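Local coordinates for protein macrophomate synthase intermolecular Diels-Alderase (Macrophoma commelinae, PDB 1IZC) that is a TIM-barrel protein of the HpcH/HpaI aldolase/citrate lyase family that binds magnesium and pyruvic acid, at residues Val98-Pro103 with Ala116-Ile121. The protein carries 1 engineered substitution. Numbering follows the deposited sequence.
With PYR (pyruvic acid), chain C.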
loop_
_atom_site.group_PDB
_atom_site.type_symbol
_atom_site.label_atom_id
_atom_site.label_comp_id
_atom_site.label_asym_id
_atom_site.label_seq_id
_atom_site.Cartn_x
_atom_site.Cartn_y
_atom_site.Cartn_z
ATOM N N VAL A 98 23.008 -5.824 -5.958
ATOM C CA VAL A 98 22.371 -4.975 -4.965
ATOM C C VAL A 98 23.146 -4.926 -3.664
ATOM O O VAL A 98 23.507 -5.963 -3.104
ATOM C CB VAL A 98 20.927 -5.450 -4.649
ATOM C CG1 VAL A 98 20.321 -4.573 -3.559
ATOM C CG2 VAL A 98 20.079 -5.413 -5.902
ATOM N N ILE A 99 23.422 -3.709 -3.207
ATOM C CA ILE A 99 24.127 -3.481 -1.944
ATOM C C ILE A 99 23.130 -2.737 -1.071
ATOM O O ILE A 99 22.452 -1.803 -1.540
ATOM C CB ILE A 99 25.382 -2.617 -2.155
ATOM C CG1 ILE A 99 26.369 -3.376 -3.049
ATOM C CG2 ILE A 99 26.026 -2.277 -0.804
ATOM C CD1 ILE A 99 27.474 -2.491 -3.638
ATOM N N VAL A 100 23.026 -3.138 0.190
ATOM C CA VAL A 100 22.071 -2.501 1.070
ATOM C C VAL A 100 22.743 -2.008 2.326
ATOM O O VAL A 100 23.478 -2.758 2.971
ATOM C CB VAL A 100 20.941 -3.485 1.498
ATOM C CG1 VAL A 100 19.975 -2.779 2.457
ATOM C CG2 VAL A 100 20.192 -3.982 0.277
ATOM N N ARG A 101 22.544 -0.733 2.642
ATOM C CA ARG A 101 23.075 -0.229 3.902
ATOM C C ARG A 101 21.917 -0.378 4.870
ATOM O O ARG A 101 20.848 0.212 4.687
ATOM C CB ARG A 101 23.485 1.236 3.861
ATOM C CG ARG A 101 23.698 1.687 5.300
ATOM C CD ARG A 101 24.355 2.980 5.427
ATOM N NE ARG A 101 23.507 4.096 5.031
ATOM C CZ ARG A 101 23.966 5.335 5.004
ATOM N NH1 ARG A 101 25.229 5.555 5.347
ATOM N NH2 ARG A 101 23.190 6.341 4.624
ATOM N N VAL A 102 22.134 -1.166 5.909
ATOM C CA VAL A 102 21.099 -1.452 6.872
ATOM C C VAL A 102 21.231 -0.668 8.160
ATOM O O VAL A 102 22.276 -0.099 8.437
ATOM C CB VAL A 102 21.126 -2.953 7.250
ATOM C CG1 VAL A 102 20.908 -3.811 6.010
ATOM C CG2 VAL A 102 22.476 -3.303 7.895
ATOM N N PRO A 103 20.143 -0.594 8.939
ATOM C CA PRO A 103 20.206 0.123 10.218
ATOM C C PRO A 103 21.180 -0.741 11.036
ATOM O O PRO A 103 21.134 -1.964 10.943
ATOM C CB PRO A 103 18.779 0.015 10.754
ATOM C CG PRO A 103 17.938 -0.159 9.513
ATOM C CD PRO A 103 18.776 -1.055 8.641
ATOM N N ALA A 116 15.984 -11.375 0.128
ATOM C CA ALA A 116 15.563 -10.851 -1.173
ATOM C C ALA A 116 16.651 -10.896 -2.242
ATOM O O ALA A 116 16.370 -10.669 -3.416
ATOM C CB ALA A 116 15.035 -9.400 -1.034
ATOM N N GLY A 117 17.898 -11.155 -1.854
ATOM C CA GLY A 117 18.947 -11.239 -2.857
ATOM C C GLY A 117 20.052 -10.196 -2.823
ATOM O O GLY A 117 20.798 -10.066 -3.785
ATOM N N ALA A 118 20.176 -9.447 -1.733
ATOM C CA ALA A 118 21.241 -8.444 -1.668
ATOM C C ALA A 118 22.592 -9.148 -1.660
ATOM O O ALA A 118 22.770 -10.133 -0.943
ATOM C CB ALA A 118 21.094 -7.585 -0.410
ATOM N N ALA A 119 23.543 -8.633 -2.437
ATOM C CA ALA A 119 24.882 -9.238 -2.514
ATOM C C ALA A 119 25.890 -8.560 -1.593
ATOM O O ALA A 119 26.974 -9.085 -1.360
ATOM C CB ALA A 119 25.389 -9.192 -3.962
ATOM N N GLY A 120 25.534 -7.394 -1.077
ATOM C CA GLY A 120 26.426 -6.670 -0.187
ATOM C C GLY A 120 25.653 -5.956 0.910
ATOM O O GLY A 120 24.554 -5.432 0.686
ATOM N N ILE A 121 26.222 -5.944 2.108
ATOM C CA ILE A 121 25.611 -5.272 3.241
ATOM C C ILE A 121 26.620 -4.263 3.785
ATOM O O ILE A 121 27.764 -4.617 4.081
ATOM C CB ILE A 121 25.254 -6.273 4.368
ATOM C CG1 ILE A 121 24.235 -7.304 3.867
ATOM C CG2 ILE A 121 24.736 -5.535 5.588
ATOM C CD1 ILE A 121 22.830 -6.744 3.549
HETATM C C PYR C . 27.783 9.744 6.045
HETATM O O PYR C . 27.475 9.850 7.247
HETATM O OXT PYR C . 28.443 10.596 5.400
HETATM C CA PYR C . 27.278 8.466 5.422
HETATM O O3 PYR C . 26.618 7.609 6.033
HETATM C CB PYR C . 27.641 8.301 4.004
HETATM O O HOH W 1 22.583 -8.737 -5.647
#
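Ile99 and Val100 pair in parallel with Gly120 and Ile121 as the two strands of a beta-alpha-beta crossover, one unit of the closed eight-stranded TIM barrel. Helix 107-116 makes the connection, and Gly117 ends it in a Schellman motif with a positive phi. Strand 120-123 is then entered through a forked bond: Val98 O accepts both Ala119 N, at 2.8 Å, and Gly120 N, at 3.2 Å, each lying in the carbonyl plane. Val100 N answers with a straighter bond to Gly120 O (2.8 Å, 164° at the hydrogen). A water further ties Val98 N to Gly117 O.

The packing illustrates how a glycine on one strand makes room for a branched side chain on the next. On the side facing helix 107-116, the side chains pack methyl to methyl. The methyl of Ala118 sits beside Val100 CG2 at 3.8 Å, a branch brought beside its own backbone N because CG1 takes the position anti to it (chi1 179°). Ile121 folds CD1 back toward Val100 CB (4.3 Å) and offers its other branch, CG2, to Val102. Those two side chains cross at about a right angle, and a methyl branch of each meets the other, Val102 CG2 against Ile121 CG2 at 3.9 Å. Leu110 and Leu114 of that helix also touch Ile121, and Ala113 touches Val100.

Across the sheet, Ile99 CG1 takes the room that a side chain at Gly120 would need, and Ile99 CG2 lies 3.8 Å from Gly120 O. Ile99 also leans on Phe66 and Trp68 of the preceding strand. Arg101 follows on this inner face, in the ligand pocket, with NH2 salt-bridged to Asp70 and NH1 also bonded to Gln183. Bent at chi3 (71°), it presents the edge of its guanidinium to the ligand, where Arg101 NH1 donates to pyruvic acid O3 at 2.6 Å.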